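Local coordinates for cyclic AMP receptor protein (Thermus thermophilus, PDB 4EV0) that activates transcription from a set of promoters in a cAMP-dependent manner, working as a homodimer that binds cAMP and DNA, at residues S4-G9 against P113-N118; G40-L45 against A99-D104; R52-H57 against S88-E93; A147-K152 against H167-L172. One frame throughout, in Å; residues are numbered along the deposited sequence.

Contact 1 of 4, residues S4-G9 against P113-N118. With SO4 (sulfate ion), chain H.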
# COMPACT_ATOMS: atom_id res chain seq x y z
N SER B 4 23.93 1.71 7.96
CA SER B 4 22.63 2.36 7.80
C SER B 4 22.39 2.87 6.38
O SER B 4 23.28 3.46 5.76
CB SER B 4 22.48 3.50 8.81
OG SER B 4 21.22 4.14 8.67
N PRO B 5 21.18 2.64 5.84
CA PRO B 5 20.81 3.12 4.50
C PRO B 5 20.77 4.65 4.44
O PRO B 5 20.98 5.24 3.38
CB PRO B 5 19.41 2.51 4.27
CG PRO B 5 18.91 2.16 5.63
CD PRO B 5 20.12 1.83 6.47
N LEU B 6 20.53 5.28 5.59
CA LEU B 6 20.56 6.73 5.74
C LEU B 6 21.88 7.32 5.29
O LEU B 6 21.97 8.48 4.92
CB LEU B 6 20.32 7.11 7.20
CG LEU B 6 20.27 8.61 7.48
CD1 LEU B 6 19.13 9.27 6.71
CD2 LEU B 6 20.20 8.92 9.00
N PHE B 7 22.92 6.48 5.33
CA PHE B 7 24.29 6.89 5.07
C PHE B 7 24.85 6.32 3.77
O PHE B 7 26.06 6.42 3.50
CB PHE B 7 25.17 6.44 6.23
CG PHE B 7 24.82 7.09 7.53
CD1 PHE B 7 24.44 8.42 7.57
CD2 PHE B 7 24.87 6.37 8.73
CE1 PHE B 7 24.12 9.02 8.78
CE2 PHE B 7 24.56 6.96 9.94
CZ PHE B 7 24.18 8.29 9.98
N HIS B 8 23.98 5.72 2.96
CA HIS B 8 24.38 5.18 1.67
C HIS B 8 25.00 6.24 0.75
O HIS B 8 24.44 7.32 0.59
CB HIS B 8 23.19 4.49 1.00
CG HIS B 8 23.55 3.70 -0.22
ND1 HIS B 8 23.72 4.27 -1.46
CD2 HIS B 8 23.78 2.37 -0.38
CE1 HIS B 8 24.05 3.34 -2.34
NE2 HIS B 8 24.09 2.17 -1.70
N GLY B 9 26.16 5.94 0.19
CA GLY B 9 26.82 6.86 -0.73
C GLY B 9 27.89 7.74 -0.11
O GLY B 9 28.70 8.35 -0.83
N PRO B 113 23.70 16.84 1.43
CA PRO B 113 22.37 16.72 0.82
C PRO B 113 21.97 15.26 0.64
O PRO B 113 20.78 14.92 0.67
CB PRO B 113 22.55 17.39 -0.56
CG PRO B 113 23.74 18.25 -0.44
CD PRO B 113 24.64 17.59 0.58
N LEU B 114 22.96 14.41 0.45
CA LEU B 114 22.72 13.00 0.20
C LEU B 114 21.96 12.33 1.36
O LEU B 114 21.38 11.23 1.20
CB LEU B 114 24.04 12.28 -0.08
CG LEU B 114 23.96 10.96 -0.85
CD1 LEU B 114 23.28 11.17 -2.22
CD2 LEU B 114 25.34 10.32 -1.00
N VAL B 115 21.96 12.99 2.52
CA VAL B 115 21.18 12.51 3.67
C VAL B 115 19.70 12.75 3.44
O VAL B 115 18.88 11.89 3.73
CB VAL B 115 21.60 13.19 4.98
CG1 VAL B 115 20.66 12.79 6.11
CG2 VAL B 115 23.04 12.84 5.32
N ALA B 116 19.36 13.93 2.93
CA ALA B 116 17.98 14.22 2.61
C ALA B 116 17.49 13.28 1.51
O ALA B 116 16.39 12.74 1.60
CB ALA B 116 17.82 15.67 2.17
N HIS B 117 18.31 13.09 0.48
CA HIS B 117 17.96 12.19 -0.61
C HIS B 117 17.76 10.77 -0.12
O HIS B 117 16.85 10.07 -0.56
CB HIS B 117 19.02 12.18 -1.70
CG HIS B 117 18.96 10.96 -2.58
ND1 HIS B 117 18.15 10.89 -3.70
CD2 HIS B 117 19.59 9.77 -2.49
CE1 HIS B 117 18.30 9.71 -4.27
NE2 HIS B 117 19.17 9.01 -3.55
N ASN B 118 18.63 10.33 0.80
CA ASN B 118 18.51 8.98 1.35
C ASN B 118 17.23 8.77 2.12
O ASN B 118 16.67 7.67 2.11
CB ASN B 118 19.74 8.61 2.18
CG ASN B 118 20.91 8.19 1.32
OD1 ASN B 118 20.74 7.74 0.18
ND2 ASN B 118 22.11 8.34 1.85
S SO4 H . 27.09 14.63 -0.41
O1 SO4 H . 27.94 15.81 -0.21
O2 SO4 H . 26.64 14.61 -1.81
O3 SO4 H . 27.84 13.41 -0.14
O4 SO4 H . 25.94 14.72 0.47

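Contact 2 of 4, residues G40-L45 against A99-D104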
# COMPACT_ATOMS: atom_id res chain seq x y z
N GLY B 40 6.15 15.53 17.30
CA GLY B 40 7.47 14.96 17.08
C GLY B 40 8.47 15.95 16.50
O GLY B 40 8.14 16.73 15.60
N GLN B 41 9.69 15.92 17.01
CA GLN B 41 10.71 16.85 16.54
C GLN B 41 12.04 16.19 16.21
O GLN B 41 13.04 16.86 16.01
CB GLN B 41 10.89 18.00 17.55
CG GLN B 41 9.67 18.91 17.63
CD GLN B 41 9.90 20.16 18.46
OE1 GLN B 41 10.94 20.33 19.10
NE2 GLN B 41 8.91 21.06 18.46
N ALA B 42 12.03 14.86 16.11
CA ALA B 42 13.26 14.11 15.85
C ALA B 42 13.02 12.75 15.20
O ALA B 42 11.97 12.12 15.41
CB ALA B 42 14.05 13.94 17.15
N LEU B 43 14.00 12.30 14.42
CA LEU B 43 14.01 10.92 13.94
C LEU B 43 15.04 10.14 14.74
O LEU B 43 15.84 10.73 15.47
CB LEU B 43 14.34 10.85 12.44
CG LEU B 43 15.64 11.46 11.90
CD1 LEU B 43 16.86 10.55 12.10
CD2 LEU B 43 15.47 11.83 10.44
N TYR B 44 15.03 8.83 14.61
CA TYR B 44 15.93 7.99 15.38
C TYR B 44 16.57 6.90 14.53
O TYR B 44 15.91 6.28 13.69
CB TYR B 44 15.19 7.33 16.57
CG TYR B 44 14.48 8.28 17.51
CD1 TYR B 44 13.17 8.67 17.28
CD2 TYR B 44 15.12 8.77 18.64
CE1 TYR B 44 12.51 9.53 18.15
CE2 TYR B 44 14.47 9.64 19.52
CZ TYR B 44 13.16 10.01 19.26
OH TYR B 44 12.51 10.87 20.12
N LEU B 45 17.86 6.69 14.76
CA LEU B 45 18.56 5.50 14.30
C LEU B 45 18.65 4.56 15.49
O LEU B 45 18.83 5.01 16.63
CB LEU B 45 19.96 5.87 13.85
CG LEU B 45 20.30 5.86 12.35
CD1 LEU B 45 19.04 5.99 11.48
CD2 LEU B 45 21.28 6.98 12.05
N ALA B 99 19.36 10.02 18.15
CA ALA B 99 18.29 10.93 17.75
C ALA B 99 18.81 12.13 16.98
O ALA B 99 19.83 12.74 17.34
CB ALA B 99 17.51 11.39 18.96
N LEU B 100 18.09 12.49 15.92
CA LEU B 100 18.45 13.69 15.18
C LEU B 100 17.29 14.67 15.17
O LEU B 100 16.22 14.40 14.62
CB LEU B 100 18.87 13.31 13.77
CG LEU B 100 19.09 14.46 12.79
CD1 LEU B 100 20.24 15.33 13.27
CD2 LEU B 100 19.33 13.88 11.41
N PHE B 101 17.48 15.81 15.81
CA PHE B 101 16.41 16.79 15.93
C PHE B 101 16.28 17.61 14.66
O PHE B 101 17.16 17.56 13.80
CB PHE B 101 16.56 17.62 17.20
CG PHE B 101 16.25 16.84 18.43
CD1 PHE B 101 17.17 15.95 18.97
CD2 PHE B 101 15.00 16.93 19.03
CE1 PHE B 101 16.87 15.18 20.10
CE2 PHE B 101 14.69 16.16 20.16
CZ PHE B 101 15.63 15.29 20.69
N ARG B 102 15.17 18.31 14.52
CA ARG B 102 14.85 18.97 13.26
C ARG B 102 15.86 20.07 12.91
O ARG B 102 16.31 20.16 11.76
CB ARG B 102 13.42 19.52 13.30
CG ARG B 102 12.93 19.95 11.94
CD ARG B 102 11.48 20.36 11.96
NE ARG B 102 11.23 21.38 10.94
CZ ARG B 102 10.93 21.12 9.66
NH1 ARG B 102 10.82 19.87 9.22
NH2 ARG B 102 10.74 22.14 8.82
N GLU B 103 16.23 20.89 13.90
CA GLU B 103 17.19 21.96 13.67
C GLU B 103 18.58 21.41 13.32
O GLU B 103 19.31 22.02 12.53
CB GLU B 103 17.27 22.92 14.87
CG GLU B 103 15.98 23.68 15.16
CD GLU B 103 15.35 24.27 13.90
OE1 GLU B 103 15.84 25.32 13.42
OE2 GLU B 103 14.37 23.68 13.39
N ASP B 104 18.94 20.27 13.90
CA ASP B 104 20.24 19.69 13.62
C ASP B 104 20.26 18.98 12.28
O ASP B 104 21.28 18.94 11.60
CB ASP B 104 20.67 18.75 14.74
CG ASP B 104 20.94 19.48 16.03
OD1 ASP B 104 21.69 20.49 16.00
OD2 ASP B 104 20.41 19.05 17.07

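Contact 3 of 4, residues R52-H57 against S88-E93. With CMP (adenosine-3',5'-cyclic-monophosphate), chain G.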
# COMPACT_ATOMS: atom_id res chain seq x y z
N ARG B 52 9.58 -1.75 18.13
CA ARG B 52 8.39 -2.08 17.37
C ARG B 52 7.53 -0.85 17.08
O ARG B 52 7.24 -0.05 17.98
CB ARG B 52 7.54 -3.14 18.07
CG ARG B 52 6.28 -3.48 17.30
CD ARG B 52 5.54 -4.66 17.91
NE ARG B 52 4.89 -4.28 19.15
CZ ARG B 52 3.59 -4.06 19.28
NH1 ARG B 52 2.78 -4.20 18.24
NH2 ARG B 52 3.10 -3.71 20.47
N LEU B 53 7.14 -0.71 15.82
CA LEU B 53 6.20 0.31 15.38
C LEU B 53 4.81 -0.29 15.13
O LEU B 53 4.69 -1.39 14.59
CB LEU B 53 6.68 0.92 14.06
CG LEU B 53 8.09 1.48 14.04
CD1 LEU B 53 8.52 1.78 12.61
CD2 LEU B 53 8.20 2.72 14.92
N PHE B 54 3.77 0.45 15.52
CA PHE B 54 2.40 0.00 15.32
C PHE B 54 1.42 1.17 15.31
O PHE B 54 1.68 2.21 15.91
CB PHE B 54 1.98 -1.02 16.39
CG PHE B 54 1.99 -0.48 17.81
CD1 PHE B 54 3.15 -0.52 18.58
CD2 PHE B 54 0.83 0.05 18.39
CE1 PHE B 54 3.16 -0.04 19.91
CE2 PHE B 54 0.84 0.53 19.70
CZ PHE B 54 2.00 0.49 20.46
N ARG B 55 0.31 0.98 14.63
CA ARG B 55 -0.77 1.94 14.60
C ARG B 55 -1.93 1.36 15.39
O ARG B 55 -2.06 0.14 15.52
CB ARG B 55 -1.22 2.22 13.15
CG ARG B 55 -0.36 3.29 12.43
CD ARG B 55 -0.74 3.48 10.95
NE ARG B 55 -2.05 4.09 10.75
CZ ARG B 55 -2.26 5.40 10.61
NH1 ARG B 55 -1.25 6.26 10.68
NH2 ARG B 55 -3.50 5.86 10.42
N THR B 56 -2.79 2.23 15.90
CA THR B 56 -3.93 1.77 16.68
C THR B 56 -5.22 2.18 15.98
O THR B 56 -5.36 3.31 15.52
CB THR B 56 -3.87 2.29 18.15
OG1 THR B 56 -2.64 1.88 18.74
CG2 THR B 56 -5.01 1.73 18.99
N HIS B 57 -6.16 1.24 15.90
CA HIS B 57 -7.45 1.47 15.26
C HIS B 57 -8.46 0.40 15.72
O HIS B 57 -8.12 -0.52 16.47
CB HIS B 57 -7.30 1.50 13.74
CG HIS B 57 -6.95 0.16 13.13
ND1 HIS B 57 -7.32 -0.19 11.85
CD2 HIS B 57 -6.26 -0.89 13.63
CE1 HIS B 57 -6.89 -1.41 11.59
NE2 HIS B 57 -6.24 -1.87 12.65
N SER B 88 2.91 4.58 16.76
CA SER B 88 3.54 4.46 18.07
C SER B 88 4.84 3.65 17.92
O SER B 88 4.95 2.77 17.03
CB SER B 88 2.61 3.75 19.07
OG SER B 88 1.36 4.40 19.19
N ALA B 89 5.81 3.94 18.78
CA ALA B 89 7.08 3.21 18.81
C ALA B 89 7.45 2.78 20.23
O ALA B 89 7.54 3.62 21.14
CB ALA B 89 8.18 4.06 18.22
N VAL B 90 7.66 1.48 20.42
CA VAL B 90 7.99 0.94 21.74
C VAL B 90 9.27 0.10 21.68
O VAL B 90 9.53 -0.61 20.70
CB VAL B 90 6.82 0.11 22.30
CG1 VAL B 90 6.59 -1.11 21.45
CG2 VAL B 90 7.09 -0.31 23.75
N ALA B 91 10.09 0.20 22.73
CA ALA B 91 11.29 -0.61 22.82
C ALA B 91 10.89 -2.00 23.26
O ALA B 91 10.18 -2.14 24.26
CB ALA B 91 12.26 0.01 23.81
N VAL B 92 11.30 -3.03 22.52
CA VAL B 92 11.03 -4.40 22.95
C VAL B 92 12.27 -5.05 23.57
O VAL B 92 12.19 -6.12 24.17
CB VAL B 92 10.39 -5.28 21.83
CG1 VAL B 92 9.58 -4.43 20.87
CG2 VAL B 92 11.44 -6.09 21.09
N GLU B 93 13.42 -4.40 23.42
CA GLU B 93 14.63 -4.75 24.15
C GLU B 93 15.16 -3.47 24.80
O GLU B 93 14.66 -2.39 24.53
CB GLU B 93 15.69 -5.31 23.21
CG GLU B 93 15.36 -6.66 22.61
CD GLU B 93 16.38 -7.10 21.57
OE1 GLU B 93 17.44 -6.44 21.47
OE2 GLU B 93 16.11 -8.09 20.86
P CMP G . 6.78 9.32 12.32
O1P CMP G . 7.58 10.50 12.78
O2P CMP G . 5.51 9.56 11.54
O5' CMP G . 6.47 8.34 13.57
C5' CMP G . 6.20 6.95 13.37
C4' CMP G . 7.15 6.41 12.35
O4' CMP G . 6.78 5.10 11.90
C3' CMP G . 7.19 7.19 11.07
O3' CMP G . 7.72 8.49 11.26
C2' CMP G . 7.98 6.25 10.19
O2' CMP G . 9.35 6.25 10.55
C1' CMP G . 7.38 4.91 10.62
N9 CMP G . 6.35 4.46 9.68
C8 CMP G . 5.19 5.07 9.38
N7 CMP G . 4.52 4.36 8.43
C5 CMP G . 5.27 3.27 8.12
C6 CMP G . 5.14 2.10 7.22
N6 CMP G . 4.05 1.96 6.42
N1 CMP G . 6.16 1.20 7.21
C2 CMP G . 7.25 1.34 7.99
N3 CMP G . 7.42 2.38 8.85
C4 CMP G . 6.48 3.35 8.95
O HOH W 1 -0.75 3.56 17.80

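Contact 4 of 4, residues A147-K152 against H167-L172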
# COMPACT_ATOMS: atom_id res chain seq x y z
N ALA B 147 -12.29 -20.44 -7.94
CA ALA B 147 -13.29 -21.49 -8.08
C ALA B 147 -14.66 -20.86 -8.26
O ALA B 147 -15.40 -21.22 -9.17
CB ALA B 147 -13.27 -22.42 -6.87
N TYR B 148 -14.99 -19.87 -7.43
CA TYR B 148 -16.28 -19.18 -7.51
C TYR B 148 -16.49 -18.51 -8.86
O TYR B 148 -17.59 -18.56 -9.42
CB TYR B 148 -16.35 -18.13 -6.41
CG TYR B 148 -17.61 -17.29 -6.38
CD1 TYR B 148 -18.84 -17.85 -6.06
CD2 TYR B 148 -17.55 -15.91 -6.62
CE1 TYR B 148 -19.99 -17.07 -6.00
CE2 TYR B 148 -18.69 -15.12 -6.56
CZ TYR B 148 -19.91 -15.70 -6.24
OH TYR B 148 -21.04 -14.90 -6.18
N ALA B 149 -15.44 -17.86 -9.37
CA ALA B 149 -15.49 -17.29 -10.71
C ALA B 149 -15.88 -18.34 -11.77
O ALA B 149 -16.75 -18.11 -12.62
CB ALA B 149 -14.14 -16.66 -11.06
N LEU B 150 -15.22 -19.50 -11.72
CA LEU B 150 -15.52 -20.61 -12.62
C LEU B 150 -16.96 -21.09 -12.42
O LEU B 150 -17.67 -21.37 -13.38
CB LEU B 150 -14.56 -21.76 -12.33
CG LEU B 150 -13.12 -21.59 -12.81
CD1 LEU B 150 -12.23 -22.73 -12.30
CD2 LEU B 150 -13.12 -21.50 -14.32
N LEU B 151 -17.36 -21.19 -11.16
CA LEU B 151 -18.74 -21.51 -10.81
C LEU B 151 -19.70 -20.57 -11.54
O LEU B 151 -20.69 -21.02 -12.13
CB LEU B 151 -18.93 -21.37 -9.31
CG LEU B 151 -19.85 -22.35 -8.61
CD1 LEU B 151 -19.59 -22.21 -7.12
CD2 LEU B 151 -21.31 -22.05 -8.93
N LYS B 152 -19.38 -19.28 -11.51
CA LYS B 152 -20.21 -18.27 -12.15
C LYS B 152 -20.42 -18.52 -13.65
O LYS B 152 -21.49 -18.23 -14.19
CB LYS B 152 -19.63 -16.86 -11.91
CG LYS B 152 -20.34 -16.12 -10.78
CD LYS B 152 -19.43 -15.12 -10.07
CE LYS B 152 -19.47 -13.78 -10.77
NZ LYS B 152 -18.77 -12.74 -9.96
N HIS B 167 -6.50 -14.09 -17.91
CA HIS B 167 -6.69 -12.69 -17.53
C HIS B 167 -8.17 -12.30 -17.40
O HIS B 167 -8.53 -11.49 -16.55
CB HIS B 167 -5.90 -11.71 -18.42
CG HIS B 167 -6.43 -11.55 -19.81
ND1 HIS B 167 -7.62 -10.90 -20.08
CD2 HIS B 167 -5.93 -11.93 -21.01
CE1 HIS B 167 -7.83 -10.91 -21.39
NE2 HIS B 167 -6.82 -11.52 -21.97
N GLU B 168 -9.03 -12.91 -18.22
CA GLU B 168 -10.46 -12.61 -18.15
C GLU B 168 -11.05 -13.24 -16.89
O GLU B 168 -11.99 -12.73 -16.28
CB GLU B 168 -11.19 -13.13 -19.39
CG GLU B 168 -10.48 -12.85 -20.71
CD GLU B 168 -11.27 -13.35 -21.92
OE1 GLU B 168 -10.90 -14.40 -22.50
OE2 GLU B 168 -12.27 -12.69 -22.30
N LEU B 169 -10.48 -14.38 -16.52
CA LEU B 169 -10.86 -15.06 -15.30
C LEU B 169 -10.35 -14.26 -14.08
O LEU B 169 -11.01 -14.22 -13.03
CB LEU B 169 -10.26 -16.46 -15.34
CG LEU B 169 -10.83 -17.55 -14.48
CD1 LEU B 169 -12.34 -17.48 -14.47
CD2 LEU B 169 -10.34 -18.84 -15.08
N ALA B 170 -9.18 -13.63 -14.22
CA ALA B 170 -8.62 -12.83 -13.14
C ALA B 170 -9.47 -11.57 -12.90
O ALA B 170 -9.70 -11.15 -11.76
CB ALA B 170 -7.16 -12.45 -13.44
N ALA B 171 -9.94 -10.97 -13.99
CA ALA B 171 -10.83 -9.83 -13.88
C ALA B 171 -12.12 -10.27 -13.21
O ALA B 171 -12.68 -9.55 -12.38
CB ALA B 171 -11.10 -9.22 -15.27
N LEU B 172 -12.60 -11.45 -13.56
CA LEU B 172 -13.81 -11.99 -12.95
C LEU B 172 -13.63 -12.18 -11.45
O LEU B 172 -14.46 -11.71 -10.67
CB LEU B 172 -14.21 -13.31 -13.62
CG LEU B 172 -15.68 -13.48 -14.03
CD1 LEU B 172 -16.32 -14.69 -13.35
CD2 LEU B 172 -16.48 -12.22 -13.75

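Contact 1 of 4, residues S4-G9 against P113-N118
Asn118, on the first turns of the long helix 114-135, holds the N-terminal 3-10 turn of residues 5-7 in the cyclic nucleotide-binding domain. Its amide nitrogen ND2 grips two backbone carbonyls. The bond from Asn118 ND2 to His8 O is 2.8 Å and nearly straight, with an angle of 168° at the hydrogen. It meets a lone pair of His8 O, and that oxygen lies in the amide plane of Asn118. The second bond, Asn118 ND2 to Leu6 O, is 3.1 Å and more bent, at 150°. Here the nitrogen stands above the carbonyl plane of Leu6. The two bonds fix the rotation of the buried amide.

Packing flanks these bonds. Leu6 CD1 and Val115 CG1 form an apolar pair at 3.9 Å. Leu114 CD2 lies against the backbone of the other segment, 3.5 Å from His8 O and 3.7 Å from Gly9 C. Leu114 N donates a 3.0 Å hydrogen bond to O4 of a sulfate ion, probably from the crystallisation liquor. Arg110 NE of the second subunit binds the same ion. The arrangement is a side-chain amide tying the N-terminal turn to the long dimer helix of the CRP fold.

Contact 2 of 4, residues G40-L45 against A99-D104
Residues 42-45 and 99-101 run antiparallel as neighbouring strands, Leu43 facing Leu100 in a hydrogen-bonded pair. The strand axes approach to 4.6 Å, with 158° between their directions. Leu100 N donates to Leu43 O at 2.9 Å, and Leu43 N donates to Leu100 O at 3.1 Å. Ala42 with Phe101 and Tyr44 with Ala99 are the non-hydrogen-bonded pairs on either side. Beyond Phe101 the chain turns into helix 102-111. There Arg102 N makes only a weak, bent bond to Gln41 O.

Ala42, Tyr44, Ala99 and Phe101 share one face of the sheet. The methyl CB of Ala42 sits over the centre of the Phe101 ring, 3.7 Å from its centroid, in a CH-pi contact. Phe101 CG stands beside the backbone N, anti to the carbonyl carbon (chi1 -72°). Tyr44 CD2 and CE2 both lie 3.6 Å from Ala99 CB. On the other face, Leu43 and Leu100 lie side by side and point the same way. Leu43 CD1 touches Leu100 CB at 3.8 Å.

The pair forms the middle of a four-stranded antiparallel sheet in the cAMP-binding domain. Strand 23-27 flanks 95-101, and strand 73-74 flanks 42-46, where the rings of Tyr44 and Phe74 meet. Arg85, a cAMP-binding residue, bonds to Ala42 O. Leu43 packs on Glu76 and Leu79 of helix 76-81, and Arg102 reaches Leu79 O and Leu80 O in the same region.

Contact 3 of 4, residues R52-H57 against S88-E93
Four backbone hydrogen bonds join Arg52 and Phe54 to Val90 and Ser88, pairing two antiparallel strands of the cyclic nucleotide-binding beta-roll. Arg52 N to Val90 O is 2.8 Å, and Val90 N returns to Arg52 O. Ser88 N to Phe54 O is also 2.8 Å, and Phe54 N returns to Ser88 O. Between these pairs, Leu53 faces Ala89 in a non-hydrogen-bonded position. A water links the side chains further along: it lies 2.7 Å from both Thr56 OG1 and Ser88 OG. Ser88 OG is also bonded to Gln36 N.

Arg52, Phe54, Ser88 and Val90 lie on one face of the sheet. Phe54 CG is placed between the backbone N and the carbonyl carbon (chi1 62°). Its ring leans over Ser88, whose CB is 3.8 Å from the ring centroid, offset toward the rim. Val90 CG1 meets the ring at its edge, 3.9 Å from Phe54 CE1. On one of its faces the Arg52 guanidinium takes Phe54 CD1. That guanidinium also makes a salt bridge to Glu62 and a hydrogen bond to Thr64, both on strand 61-68, which probably helps hold it flat against the ring. Arg52 CB rests on Val92 CG1 beyond the strand end.

Leu53 and Ala89 lie on the opposite face, with Phe74 packing on both. Leu53 also reaches the bound nucleotide and splits its two methyls. CD2 lies 3.6 Å from Ala89 CB, while CD1 lies 3.8 Å from the ribose oxygen O4' of cAMP.

Contact 4 of 4, residues A147-K152 against H167-L172
Leu169 meets Ala149 and Leu150 where helix 166-173 packs on helix 139-154 in the Crp-like DNA-binding domain. From CB its chain runs to CG, which stands anti to the backbone N (chi1 -160°). The branch then divides between two partners. CD1 lies 3.9 Å from Ala149 CB and 4.1 Å from Leu150 CD2. CD2 is 3.9 Å from the same Leu150 CD2. One methyl of Leu150 thus meets both methyls of Leu169. The two side chains cross at about a right angle.

One turn further along, Leu172 CD1 sits 3.7 Å from Ala149 CB and 3.5 Å from Ala149 O. The aliphatic part of Lys152 closes this end loosely, with CE 4.2 Å from Leu172 CD1. Ala149 CB faces CD1 of both leucines, and here the alpha carbons of Ala149 and Leu172 come to 6.0 Å. The axes of segments 147-152 and 167-172 approach to 9.4 Å, with 101° between their directions. The contact is mainly aliphatic packing, with one methyl also against the Ala149 carbonyl.

Helix 166-173 is the first helix of the predicted helix-turn-helix motif. Helix 177-189 follows it and adds Leu184 against Leu169 and Leu187 against Leu150. On helix 139-154, Ala147 and Leu151 pack on helix 205-212, while Tyr148 stacks on Phe213 of the second subunit.

How the contacts relate
From the N terminus, contact 1 closes the widest loop. It brings residues 4-9 back to the start of helix 114-135, after the whole beta-roll. Contact 2 nests inside that loop, pairing 40-45 with 99-104. Contact 3 nests inside contact 2, pairing 52-57 with 88-93, so three closures of the cAMP-binding domain are nested, one inside the next. Contacts 1 and 2 touch through Leu45, which packs on Leu6 and Phe7. Contacts 2 and 3 lie in different sheets, their nearest atoms about 7 Å apart. Contact 4 follows in series, beyond helix 114-135, and ties helices of the DNA-binding domain. Its centre is about 46 Å from that of contact 1.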